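Local coordinates for protein nicotinamide riboside transporter PnuC (Neisseria mucosa ATCC 25996, PDB 4QTN) that transports nicotinamide riboside, a form of vitamin B3, across the bacterial inner membrane as a homotrimeric membrane protein, at residues G28-V33 and V45-G50; G50-V55 and Y65-I70; R107-L112 and E120-A125. All coordinates share one frame; numbering follows the deposited sequence.

Contact 1: residues G28-V33 and V45-G50; sequences GIQAVV and VAAVTG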
ATOM      1  N   GLY C  28      15.420  -2.836  13.509  1.00104.61           N
ATOM      2  CA  GLY C  28      14.727  -3.199  14.746  1.00105.01           C
ATOM      3  C   GLY C  28      13.713  -4.326  14.588  1.00105.71           C
ATOM      4  O   GLY C  28      13.798  -5.337  15.287  1.00110.41           O
ATOM      5  N   ILE C  29      12.740  -4.140  13.688  1.00100.17           N
ATOM      6  CA  ILE C  29      11.699  -5.149  13.440  1.00106.09           C
ATOM      7  C   ILE C  29      12.344  -6.463  13.021  1.00109.34           C
ATOM      8  O   ILE C  29      11.829  -7.559  13.299  1.00114.33           O
ATOM      9  CB  ILE C  29      10.709  -4.690  12.335  1.00107.26           C
ATOM     10  CG1 ILE C  29      10.128  -3.308  12.654  1.00109.03           C
ATOM     11  CG2 ILE C  29       9.589  -5.704  12.137  1.00108.78           C
ATOM     12  CD1 ILE C  29       9.389  -3.229  13.972  1.00114.65           C
ATOM     13  N   GLN C  30      13.485  -6.344  12.364  1.00108.77           N
ATOM     14  CA  GLN C  30      14.240  -7.487  11.919  1.00111.70           C
ATOM     15  C   GLN C  30      14.939  -8.154  13.110  1.00112.54           C
ATOM     16  O   GLN C  30      14.927  -9.383  13.232  1.00114.87           O
ATOM     17  CB  GLN C  30      15.253  -7.061  10.843  1.00111.78           C
ATOM     18  CG  GLN C  30      15.488  -8.087   9.746  1.00114.31           C
ATOM     19  CD  GLN C  30      14.207  -8.754   9.275  1.00116.04           C
ATOM     20  OE1 GLN C  30      14.020  -9.958   9.469  1.00122.86           O
ATOM     21  NE2 GLN C  30      13.316  -7.974   8.651  1.00109.25           N
ATOM     22  N   ALA C  31      15.514  -7.333  13.998  1.00110.23           N
ATOM     23  CA  ALA C  31      16.141  -7.826  15.235  1.00112.69           C
ATOM     24  C   ALA C  31      15.112  -8.478  16.115  1.00118.00           C
ATOM     25  O   ALA C  31      15.327  -9.578  16.626  1.00125.14           O
ATOM     26  CB  ALA C  31      16.821  -6.694  15.986  1.00107.11           C
ATOM     27  N   VAL C  32      13.981  -7.801  16.286  1.00116.98           N
ATOM     28  CA  VAL C  32      12.916  -8.299  17.141  1.00117.96           C
ATOM     29  C   VAL C  32      12.296  -9.610  16.611  1.00123.02           C
ATOM     30  O   VAL C  32      11.997 -10.503  17.397  1.00132.21           O
ATOM     31  CB  VAL C  32      11.855  -7.212  17.424  1.00112.67           C
ATOM     32  CG1 VAL C  32      10.610  -7.814  18.052  1.00115.55           C
ATOM     33  CG2 VAL C  32      12.442  -6.139  18.328  1.00108.66           C
ATOM     34  N   VAL C  33      12.164  -9.748  15.283  1.00119.43           N
ATOM     35  CA  VAL C  33      11.686 -11.032  14.695  1.00121.95           C
ATOM     36  C   VAL C  33      12.637 -12.219  14.945  1.00125.65           C
ATOM     37  O   VAL C  33      12.191 -13.359  15.106  1.00127.74           O
ATOM     38  CB  VAL C  33      11.330 -10.907  13.191  1.00118.62           C
ATOM     39  CG1 VAL C  33      12.086 -11.934  12.356  1.00119.64           C
ATOM     40  CG2 VAL C  33       9.830 -11.054  12.988  1.00120.09           C
ATOM     41  N   VAL C  45      19.850 -12.775   8.846  1.00133.26           N
ATOM     42  CA  VAL C  45      21.029 -12.116   8.253  1.00129.10           C
ATOM     43  C   VAL C  45      20.691 -11.663   6.828  1.00127.56           C
ATOM     44  O   VAL C  45      21.034 -10.558   6.422  1.00128.46           O
ATOM     45  CB  VAL C  45      22.277 -13.040   8.222  1.00126.63           C
ATOM     46  CG1 VAL C  45      23.358 -12.438   7.359  1.00124.55           C
ATOM     47  CG2 VAL C  45      22.815 -13.250   9.612  1.00130.63           C
ATOM     48  N   ALA C  46      19.986 -12.518   6.088  1.00123.29           N
ATOM     49  CA  ALA C  46      19.634 -12.221   4.708  1.00113.23           C
ATOM     50  C   ALA C  46      18.737 -10.990   4.606  1.00107.07           C
ATOM     51  O   ALA C  46      18.762 -10.296   3.604  1.00108.41           O
ATOM     52  CB  ALA C  46      18.985 -13.429   4.036  1.00110.33           C
ATOM     53  N   ALA C  47      17.967 -10.707   5.649  1.00101.98           N
ATOM     54  CA  ALA C  47      17.151  -9.499   5.659  1.00 96.77           C
ATOM     55  C   ALA C  47      17.969  -8.276   6.024  1.00 95.22           C
ATOM     56  O   ALA C  47      18.080  -7.355   5.236  1.00 95.01           O
ATOM     57  CB  ALA C  47      15.976  -9.653   6.587  1.00101.23           C
ATOM     58  N   VAL C  48      18.587  -8.298   7.201  1.00 98.65           N
ATOM     59  CA  VAL C  48      19.443  -7.184   7.651  1.00103.72           C
ATOM     60  C   VAL C  48      20.447  -6.690   6.584  1.00108.69           C
ATOM     61  O   VAL C  48      20.487  -5.495   6.275  1.00109.58           O
ATOM     62  CB  VAL C  48      20.172  -7.512   8.968  1.00104.05           C
ATOM     63  CG1 VAL C  48      21.249  -6.476   9.264  1.00102.45           C
ATOM     64  CG2 VAL C  48      19.173  -7.564  10.096  1.00105.80           C
ATOM     65  N   THR C  49      21.263  -7.601   6.048  1.00113.21           N
ATOM     66  CA  THR C  49      21.999  -7.325   4.810  1.00109.64           C
ATOM     67  C   THR C  49      21.012  -7.535   3.703  1.00108.27           C
ATOM     68  O   THR C  49      20.653  -8.651   3.416  1.00116.71           O
ATOM     69  CB  THR C  49      23.208  -8.285   4.597  1.00110.70           C
ATOM     70  OG1 THR C  49      22.746  -9.628   4.407  1.00110.74           O
ATOM     71  CG2 THR C  49      24.159  -8.248   5.786  1.00115.65           C
ATOM     72  N   GLY C  50      20.519  -6.463   3.125  1.00104.37           N
ATOM     73  CA  GLY C  50      19.476  -6.585   2.142  1.00101.40           C
ATOM     74  C   GLY C  50      18.524  -5.468   2.310  1.00 99.09           C
ATOM     75  O   GLY C  50      18.170  -4.798   1.350  1.00103.74           O
TER

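Contact 2: residues G50-V55 and Y65-I70; sequences GILCVV and YLFGLI. With NNR (Nicotinamide riboside), chain I.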
ATOM      1  N   GLY C  50      20.519  -6.463   3.125  1.00104.37           N
ATOM      2  CA  GLY C  50      19.476  -6.585   2.142  1.00101.40           C
ATOM      3  C   GLY C  50      18.524  -5.468   2.310  1.00 99.09           C
ATOM      4  O   GLY C  50      18.170  -4.798   1.350  1.00103.74           O
ATOM      5  N   ILE C  51      18.123  -5.234   3.550  1.00100.69           N
ATOM      6  CA  ILE C  51      17.478  -3.977   3.898  1.00104.35           C
ATOM      7  C   ILE C  51      18.495  -2.860   3.754  1.00106.69           C
ATOM      8  O   ILE C  51      18.225  -1.852   3.107  1.00110.49           O
ATOM      9  CB  ILE C  51      16.872  -4.002   5.313  1.00102.28           C
ATOM     10  CG1 ILE C  51      15.506  -4.679   5.279  1.00103.94           C
ATOM     11  CG2 ILE C  51      16.707  -2.595   5.846  1.00105.11           C
ATOM     12  CD1 ILE C  51      15.084  -5.286   6.600  1.00109.69           C
ATOM     13  N   LEU C  52      19.699  -3.081   4.281  1.00108.14           N
ATOM     14  CA  LEU C  52      20.800  -2.170   4.033  1.00105.92           C
ATOM     15  C   LEU C  52      21.149  -2.039   2.539  1.00109.95           C
ATOM     16  O   LEU C  52      21.388  -0.927   2.062  1.00103.92           O
ATOM     17  CB  LEU C  52      22.032  -2.525   4.875  1.00106.00           C
ATOM     18  CG  LEU C  52      21.951  -1.932   6.287  1.00106.95           C
ATOM     19  CD1 LEU C  52      21.641  -3.012   7.304  1.00108.22           C
ATOM     20  CD2 LEU C  52      23.212  -1.172   6.668  1.00103.97           C
ATOM     21  N   CYS C  53      21.141  -3.156   1.795  1.00112.16           N
ATOM     22  CA  CYS C  53      21.447  -3.075   0.364  1.00105.37           C
ATOM     23  C   CYS C  53      20.542  -2.064  -0.321  1.00102.47           C
ATOM     24  O   CYS C  53      21.016  -1.058  -0.838  1.00110.82           O
ATOM     25  CB  CYS C  53      21.353  -4.422  -0.328  1.00105.10           C
ATOM     26  SG  CYS C  53      21.740  -4.340  -2.109  1.00117.95           S
ATOM     27  N   VAL C  54      19.240  -2.305  -0.282  1.00 95.40           N
ATOM     28  CA  VAL C  54      18.293  -1.463  -1.016  1.00 90.25           C
ATOM     29  C   VAL C  54      18.145  -0.033  -0.469  1.00 88.61           C
ATOM     30  O   VAL C  54      17.931   0.903  -1.231  1.00 89.29           O
ATOM     31  CB  VAL C  54      16.918  -2.116  -1.137  1.00 86.22           C
ATOM     32  CG1 VAL C  54      17.040  -3.450  -1.879  1.00 83.72           C
ATOM     33  CG2 VAL C  54      16.296  -2.289   0.245  1.00 81.32           C
ATOM     34  N   VAL C  55      18.275   0.145   0.832  1.00 85.09           N
ATOM     35  CA  VAL C  55      18.231   1.500   1.378  1.00 83.23           C
ATOM     36  C   VAL C  55      19.415   2.317   0.830  1.00 87.10           C
ATOM     37  O   VAL C  55      19.257   3.473   0.448  1.00 87.03           O
ATOM     38  CB  VAL C  55      18.151   1.498   2.932  1.00 82.05           C
ATOM     39  CG1 VAL C  55      18.682   2.796   3.533  1.00 78.05           C
ATOM     40  CG2 VAL C  55      16.719   1.240   3.379  1.00 77.89           C
ATOM     41  N   TYR C  65      26.786  -2.418  -2.770  1.00109.58           N
ATOM     42  CA  TYR C  65      27.142  -3.632  -3.509  1.00116.02           C
ATOM     43  C   TYR C  65      27.747  -4.735  -2.649  1.00120.17           C
ATOM     44  O   TYR C  65      27.479  -5.923  -2.876  1.00124.84           O
ATOM     45  CB  TYR C  65      28.052  -3.311  -4.683  1.00117.56           C
ATOM     46  CG  TYR C  65      27.335  -2.637  -5.825  1.00115.63           C
ATOM     47  CD1 TYR C  65      26.339  -3.298  -6.532  1.00111.56           C
ATOM     48  CD2 TYR C  65      27.657  -1.338  -6.197  1.00114.67           C
ATOM     49  CE1 TYR C  65      25.684  -2.683  -7.577  1.00113.92           C
ATOM     50  CE2 TYR C  65      27.011  -0.716  -7.245  1.00113.83           C
ATOM     51  CZ  TYR C  65      26.027  -1.390  -7.933  1.00115.79           C
ATOM     52  OH  TYR C  65      25.372  -0.764  -8.976  1.00120.17           O
ATOM     53  N   LEU C  66      28.562  -4.352  -1.671  1.00118.18           N
ATOM     54  CA  LEU C  66      29.102  -5.318  -0.737  1.00123.69           C
ATOM     55  C   LEU C  66      27.984  -6.019   0.043  1.00125.75           C
ATOM     56  O   LEU C  66      27.939  -7.253   0.108  1.00132.58           O
ATOM     57  CB  LEU C  66      30.082  -4.659   0.218  1.00126.99           C
ATOM     58  CG  LEU C  66      30.506  -5.559   1.381  1.00133.42           C
ATOM     59  CD1 LEU C  66      31.053  -6.896   0.880  1.00131.66           C
ATOM     60  CD2 LEU C  66      31.515  -4.848   2.272  1.00136.76           C
ATOM     61  N   PHE C  67      27.087  -5.226   0.630  1.00121.49           N
ATOM     62  CA  PHE C  67      25.889  -5.761   1.286  1.00119.56           C
ATOM     63  C   PHE C  67      25.094  -6.665   0.361  1.00117.15           C
ATOM     64  O   PHE C  67      24.729  -7.773   0.737  1.00122.16           O
ATOM     65  CB  PHE C  67      24.992  -4.631   1.801  1.00115.28           C
ATOM     66  CG  PHE C  67      25.583  -3.867   2.942  1.00118.79           C
ATOM     67  CD1 PHE C  67      25.613  -4.409   4.222  1.00121.97           C
ATOM     68  CD2 PHE C  67      26.126  -2.604   2.739  1.00120.49           C
ATOM     69  CE1 PHE C  67      26.170  -3.705   5.277  1.00122.57           C
ATOM     70  CE2 PHE C  67      26.688  -1.892   3.790  1.00121.36           C
ATOM     71  CZ  PHE C  67      26.711  -2.444   5.060  1.00124.24           C
ATOM     72  N   GLY C  68      24.834  -6.188  -0.850  1.00111.84           N
ATOM     73  CA  GLY C  68      24.062  -6.947  -1.824  1.00110.20           C
ATOM     74  C   GLY C  68      24.641  -8.322  -2.054  1.00115.17           C
ATOM     75  O   GLY C  68      23.905  -9.323  -2.095  1.00116.17           O
ATOM     76  N   LEU C  69      25.970  -8.377  -2.173  1.00116.47           N
ATOM     77  CA  LEU C  69      26.684  -9.626  -2.435  1.00121.34           C
ATOM     78  C   LEU C  69      26.355 -10.696  -1.398  1.00123.02           C
ATOM     79  O   LEU C  69      26.009 -11.820  -1.760  1.00124.97           O
ATOM     80  CB  LEU C  69      28.206  -9.380  -2.505  1.00125.42           C
ATOM     81  CG  LEU C  69      29.115 -10.465  -3.116  1.00127.52           C
ATOM     82  CD1 LEU C  69      29.520 -11.505  -2.076  1.00130.68           C
ATOM     83  CD2 LEU C  69      28.456 -11.121  -4.319  1.00127.86           C
ATOM     84  N   ILE C  70      26.465 -10.337  -0.114  1.00113.42           N
ATOM     85  CA  ILE C  70      26.074 -11.227   0.994  1.00110.78           C
ATOM     86  C   ILE C  70      24.607 -11.590   0.871  1.00105.25           C
ATOM     87  O   ILE C  70      24.242 -12.778   0.789  1.00106.95           O
ATOM     88  CB  ILE C  70      26.278 -10.549   2.369  1.00106.36           C
ATOM     89  CG1 ILE C  70      27.766 -10.351   2.657  1.00114.53           C
ATOM     90  CG2 ILE C  70      25.628 -11.370   3.470  1.00103.68           C
ATOM     91  CD1 ILE C  70      28.048  -9.274   3.688  1.00116.99           C
TER
HETATM   92  O2R NNR I 301      21.233  -4.516  -5.703  1.00105.58           O
HETATM   93  C2R NNR I 301      19.884  -5.109  -5.283  1.00103.59           C
HETATM   94  C3R NNR I 301      20.037  -6.610  -5.007  1.00104.16           C
HETATM   95  O3R NNR I 301      21.053  -7.104  -5.759  1.00125.38           O
HETATM   96  C4R NNR I 301      18.735  -7.232  -5.465  1.00105.77           C
HETATM   97  C5R NNR I 301      17.691  -7.389  -4.281  1.00111.39           C
HETATM   98  O5R NNR I 301      16.364  -7.633  -4.858  1.00117.91           O
HETATM   99  O4R NNR I 301      18.272  -6.430  -6.382  1.00103.24           O
HETATM  100  C1R NNR I 301      18.994  -5.003  -6.223  1.00 99.60           C
HETATM  101  N1  NNR I 301      17.990  -3.966  -5.917  1.00 99.32           N
HETATM  102  C2  NNR I 301      16.703  -4.312  -5.481  1.00 83.42           C
HETATM  103  C6  NNR I 301      18.317  -2.637  -6.054  1.00 95.62           C
HETATM  104  C5  NNR I 301      17.357  -1.642  -5.745  1.00 95.41           C
HETATM  105  C4  NNR I 301      16.090  -1.993  -5.334  1.00 77.23           C
HETATM  106  C3  NNR I 301      15.757  -3.305  -5.183  1.00 77.25           C
HETATM  107  C7  NNR I 301      14.364  -3.649  -4.686  1.00 88.53           C
HETATM  108  O7  NNR I 301      13.874  -4.712  -4.929  1.00 99.16           O
HETATM  109  N7  NNR I 301      13.635  -2.689  -3.902  1.00102.10           N

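Contact 3: residues R107-L112 and E120-A125; sequences RKHMAL and EVKAKA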
ATOM      1  N   ARG C 107      31.177   2.814  -9.793  1.00115.22           N
ATOM      2  CA  ARG C 107      32.461   3.391  -9.333  1.00116.53           C
ATOM      3  C   ARG C 107      32.944   4.547 -10.189  1.00114.54           C
ATOM      4  O   ARG C 107      33.514   5.505  -9.682  1.00121.00           O
ATOM      5  CB  ARG C 107      33.550   2.314  -9.267  1.00128.75           C
ATOM      6  CG  ARG C 107      34.800   2.732  -8.485  1.00136.19           C
ATOM      7  CD  ARG C 107      35.861   1.641  -8.502  1.00147.34           C
ATOM      8  NE  ARG C 107      36.087   1.136  -9.852  1.00154.58           N
ATOM      9  CZ  ARG C 107      36.787   0.047 -10.141  1.00164.24           C
ATOM     10  NH1 ARG C 107      36.928  -0.333 -11.406  1.00166.08           N
ATOM     11  NH2 ARG C 107      37.348  -0.663  -9.172  1.00174.51           N
ATOM     12  N   LYS C 108      32.717   4.448 -11.492  1.00112.64           N
ATOM     13  CA  LYS C 108      33.159   5.469 -12.435  1.00111.97           C
ATOM     14  C   LYS C 108      32.334   6.759 -12.396  1.00107.36           C
ATOM     15  O   LYS C 108      32.755   7.759 -12.928  1.00106.56           O
ATOM     16  CB  LYS C 108      33.182   4.903 -13.864  1.00116.98           C
ATOM     17  CG  LYS C 108      34.565   4.835 -14.501  1.00124.47           C
ATOM     18  CD  LYS C 108      34.674   3.667 -15.459  1.00128.70           C
ATOM     19  CE  LYS C 108      33.344   3.377 -16.135  1.00128.57           C
ATOM     20  NZ  LYS C 108      33.391   2.128 -16.955  1.00138.96           N
ATOM     21  N   HIS C 109      31.163   6.727 -11.765  1.00111.26           N
ATOM     22  CA  HIS C 109      30.188   7.824 -11.922  1.00118.39           C
ATOM     23  C   HIS C 109      29.641   8.376 -10.607  1.00117.85           C
ATOM     24  O   HIS C 109      28.428   8.548 -10.449  1.00116.74           O
ATOM     25  CB  HIS C 109      29.047   7.409 -12.863  1.00119.32           C
ATOM     26  CG  HIS C 109      29.479   7.243 -14.284  1.00128.18           C
ATOM     27  ND1 HIS C 109      29.890   6.032 -14.800  1.00132.24           N
ATOM     28  CD2 HIS C 109      29.615   8.143 -15.285  1.00134.20           C
ATOM     29  CE1 HIS C 109      30.240   6.190 -16.063  1.00137.77           C
ATOM     30  NE2 HIS C 109      30.084   7.461 -16.383  1.00143.32           N
HETATM   31  N   MSE C 110      30.547   8.708  -9.694  1.00116.86           N
HETATM   32  CA  MSE C 110      30.173   9.171  -8.365  1.00110.47           C
HETATM   33  C   MSE C 110      30.274  10.680  -8.279  1.00110.47           C
HETATM   34  O   MSE C 110      30.572  11.338  -9.270  1.00123.36           O
HETATM   35  CB  MSE C 110      31.099   8.450  -7.407  1.00112.06           C
HETATM   36  CG  MSE C 110      30.842   6.941  -7.523  1.00119.03           C
HETATM   37 SE   MSE C 110      29.065   6.548  -6.752  1.00118.98          SE
HETATM   38  CE  MSE C 110      28.736   4.746  -7.441  1.00119.46           C
ATOM     39  N   ALA C 111      29.992  11.241  -7.100  1.00107.78           N
ATOM     40  CA  ALA C 111      29.936  12.716  -6.899  1.00106.79           C
ATOM     41  C   ALA C 111      29.533  13.055  -5.457  1.00101.37           C
ATOM     42  O   ALA C 111      29.067  12.187  -4.725  1.00101.27           O
ATOM     43  CB  ALA C 111      28.969  13.368  -7.892  1.00108.83           C
ATOM     44  N   LEU C 112      29.661  14.324  -5.074  1.00 98.69           N
ATOM     45  CA  LEU C 112      29.599  14.703  -3.654  1.00100.64           C
ATOM     46  C   LEU C 112      28.194  14.739  -2.985  1.00105.57           C
ATOM     47  O   LEU C 112      27.896  13.906  -2.115  1.00104.18           O
ATOM     48  CB  LEU C 112      30.385  15.986  -3.387  1.00101.87           C
ATOM     49  CG  LEU C 112      31.611  15.826  -2.469  1.00101.59           C
ATOM     50  CD1 LEU C 112      32.204  14.409  -2.496  1.00 97.20           C
ATOM     51  CD2 LEU C 112      32.661  16.881  -2.775  1.00102.65           C
ATOM     52  N   GLU C 120      27.348  10.347  -3.767  1.00105.59           N
ATOM     53  CA  GLU C 120      26.157   9.771  -4.449  1.00107.52           C
ATOM     54  C   GLU C 120      26.408   9.581  -5.938  1.00106.90           C
ATOM     55  O   GLU C 120      26.961  10.465  -6.593  1.00111.50           O
ATOM     56  CB  GLU C 120      24.885  10.638  -4.244  1.00110.46           C
ATOM     57  CG  GLU C 120      25.131  12.052  -3.714  1.00121.82           C
ATOM     58  CD  GLU C 120      24.162  13.106  -4.272  1.00129.89           C
ATOM     59  OE1 GLU C 120      24.206  13.365  -5.488  1.00136.47           O
ATOM     60  OE2 GLU C 120      23.402  13.725  -3.479  1.00130.28           O
ATOM     61  N   VAL C 121      25.988   8.423  -6.460  1.00103.24           N
ATOM     62  CA  VAL C 121      26.021   8.110  -7.908  1.00 99.87           C
ATOM     63  C   VAL C 121      25.239   9.143  -8.725  1.00103.29           C
ATOM     64  O   VAL C 121      24.306   9.778  -8.211  1.00105.75           O
ATOM     65  CB  VAL C 121      25.451   6.689  -8.187  1.00 96.36           C
ATOM     66  CG1 VAL C 121      23.931   6.715  -8.273  1.00 88.83           C
ATOM     67  CG2 VAL C 121      26.058   6.090  -9.443  1.00 97.54           C
ATOM     68  N   LYS C 122      25.638   9.327  -9.985  1.00105.35           N
ATOM     69  CA  LYS C 122      24.990  10.298 -10.855  1.00103.89           C
ATOM     70  C   LYS C 122      23.823   9.643 -11.568  1.00 97.16           C
ATOM     71  O   LYS C 122      24.002   8.737 -12.339  1.00 94.61           O
ATOM     72  CB  LYS C 122      25.995  10.895 -11.850  1.00108.55           C
ATOM     73  CG  LYS C 122      26.919  11.958 -11.237  1.00115.92           C
ATOM     74  CD  LYS C 122      27.833  12.618 -12.277  1.00125.11           C
ATOM     75  CE  LYS C 122      29.053  11.755 -12.605  1.00129.35           C
ATOM     76  NZ  LYS C 122      29.763  12.190 -13.848  1.00135.03           N
ATOM     77  N   ALA C 123      22.616  10.080 -11.247  1.00 97.09           N
ATOM     78  CA  ALA C 123      21.410   9.401 -11.708  1.00 97.19           C
ATOM     79  C   ALA C 123      20.939   9.980 -13.032  1.00 93.65           C
ATOM     80  O   ALA C 123      21.003  11.183 -13.231  1.00 99.30           O
ATOM     81  CB  ALA C 123      20.316   9.507 -10.658  1.00 98.55           C
ATOM     82  N   LYS C 124      20.488   9.110 -13.938  1.00 89.05           N
ATOM     83  CA  LYS C 124      20.020   9.529 -15.270  1.00 93.47           C
ATOM     84  C   LYS C 124      18.542   9.196 -15.447  1.00 92.91           C
ATOM     85  O   LYS C 124      18.010   8.332 -14.754  1.00 86.22           O
ATOM     86  CB  LYS C 124      20.849   8.862 -16.390  1.00 90.46           C
ATOM     87  CG  LYS C 124      22.335   9.164 -16.335  1.00 93.47           C
ATOM     88  CD  LYS C 124      23.073   8.694 -17.582  1.00103.30           C
ATOM     89  CE  LYS C 124      23.145   7.170 -17.668  1.00101.83           C
ATOM     90  NZ  LYS C 124      24.136   6.718 -18.687  1.00102.17           N
ATOM     91  N   ALA C 125      17.891   9.880 -16.393  1.00 97.12           N
ATOM     92  CA  ALA C 125      16.466   9.681 -16.662  1.00 94.56           C
ATOM     93  C   ALA C 125      16.225   9.314 -18.117  1.00 95.16           C
ATOM     94  O   ALA C 125      16.498  10.111 -19.007  1.00100.03           O
ATOM     95  CB  ALA C 125      15.681  10.934 -16.306  1.00 93.92           C
TER

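Contact 1: residues G28-V33 and V45-G50
Q30 reaches from helix 17-34 to A47 and V48 on helix 41-59, and this one side chain spans the gap between two consecutive transmembrane helices. The tight part is the buried end. The CB methyl of A47 sits squarely over one face of the Q30 amide, with Q30 CD 3.3 Å from A47 CB. Q30 OE1 and NE2 follow at 3.5 and 3.8 Å from the same A47 CB, so the methyl meets the flat of the amide. The bend at chi2 (42°) carries the amide out of line with the start of the Q30 chain, and chi3 (-114°) turns its face to the methyl.

The looser side lies at V48, which is only partly buried. There Q30 and V48 run past one another, their chains pointing opposite ways, with Q30 CG 3.7 Å from V48 CG2. CG2, beside the V48 backbone N, is the branch that meets Q30. A bound octyl glucoside comes within about 8 Å of the V48 side chain. The whole interface is small, 120 Å² counting both sides, and its cross-helix contacts are van der Waals in kind.

On the far flank of helix 41-59, T49 OG1 returns to V45 O at 2.8 Å, a carbonyl that also accepts T49 N. Farther along, G50 O takes a hydrogen bond from Y217, a nicotinamide riboside-binding residue. Around this pair of helices, I29 and Q30 pack on helix 208-234, V45 and A46 rest on L74 of helix 64-80, and I29, A31, V32 and V33 face V166, V139, T142 and V162 of a neighbouring subunit, placing helix 17-34 at the trimer interface.

Contact 2: residues G50-V55 and Y65-I70
With F67 CG anti to its carbonyl carbon (chi1 -69°) and C53 SG anti to its backbone N (chi1 -180°), the ring is brought up to L52 and the thiol to G68. The setting is a helical hairpin of consecutive transmembrane helices, 41-59 and 64-80, whose short segments run at 142° to each other and approach to 8.0 Å between axes. L52 CB lies over one face of the F67 ring, offset toward its rim, in a CH-pi contact 4.2 Å from the centroid; L52 CD2 adds a contact to F67 CZ at 4.1 Å. On the membrane side a bound octyl glucoside touches L52, and F56 meets the F67 ring as well.

Deeper in, G68 lets the helices close up: C53 SG rests on G68 CA at 3.5 Å, and G68 has no side chain to hold the helices apart. The same sulfur lies 3.6 Å from the ribose O2R of bound nicotinamide riboside, so one residue serves both the helix packing and the substrate pocket. Beside it, V54 CG1 stands over the face of the nicotinamide ring, 3.5 Å from ligand atom C3.

Contact 3: residues R107-L112 and E120-A125
H109 and A111 pair their backbone carbonyls with K122 and E120 in a short antiparallel, beta-like pairing that pinches the loop, probably cytoplasmic, between helices 85-107 and 128-147, though neither segment forms a regular strand. K122 N gives its hydrogen to H109 O at 2.9 Å, nearly in line with the C=O bond. E120 N gives its own to A111 O at 2.7 Å, tilted somewhat from the carbonyl plane. Between the two bonds M110 and V121 lie opposite each other in the backbone, their CA atoms 4.3 Å apart, and V121 CA sets a CA-H...O contact on H109 O.

Around this backbone core comes a shell of side chains. Selenomethionine M110 starts off pointing from the partner chain, but its bend at chi2 (-70°) swings the selenium back: SE lies 3.6 Å from V121 CA, and the terminal CE meets V121 CG2, also at 3.6 Å. K122 runs alongside A111 CB and brings its CE near M110 O; its amino group then stands at the edge of the H109 imidazole, a position that would probably disfavour a second positive charge there.

Farther out, neighbouring parts hold the pair in place. V121 shares a backbone hydrogen bond with G60, and V121 and A123 pack on W228 of helix 208-234. K124 bonds through its backbone to R177 and R179, while E120 OE1 makes a long, weak ion pair with R234. The H109 ring is held through ND1, hydrogen-bonded to M105 O; CD2, on the other side of CG from ND1, lies 4.3 Å from K122 NZ.

From the N terminus, contact 1 comes first: it joins helices 17-34 and 41-59 and closes the loop between them. Contact 2 follows, using the next turns of helix 41-59 to close the hairpin with helix 64-80. The two share G50 and touch directly, T49 OG1 packing on I70 CG2, so three consecutive helices are joined in a row, the first at the trimer interface and the middle one lining the substrate pocket. Contact 3 lies later, probably on the cytoplasmic side, and closes the loop from helix 85-107 to helix 128-147. All three are in series; none nests or crosses. Contact 3 stays about 6 Å from contact 2 and 16 Å from contact 1 between nearest atoms.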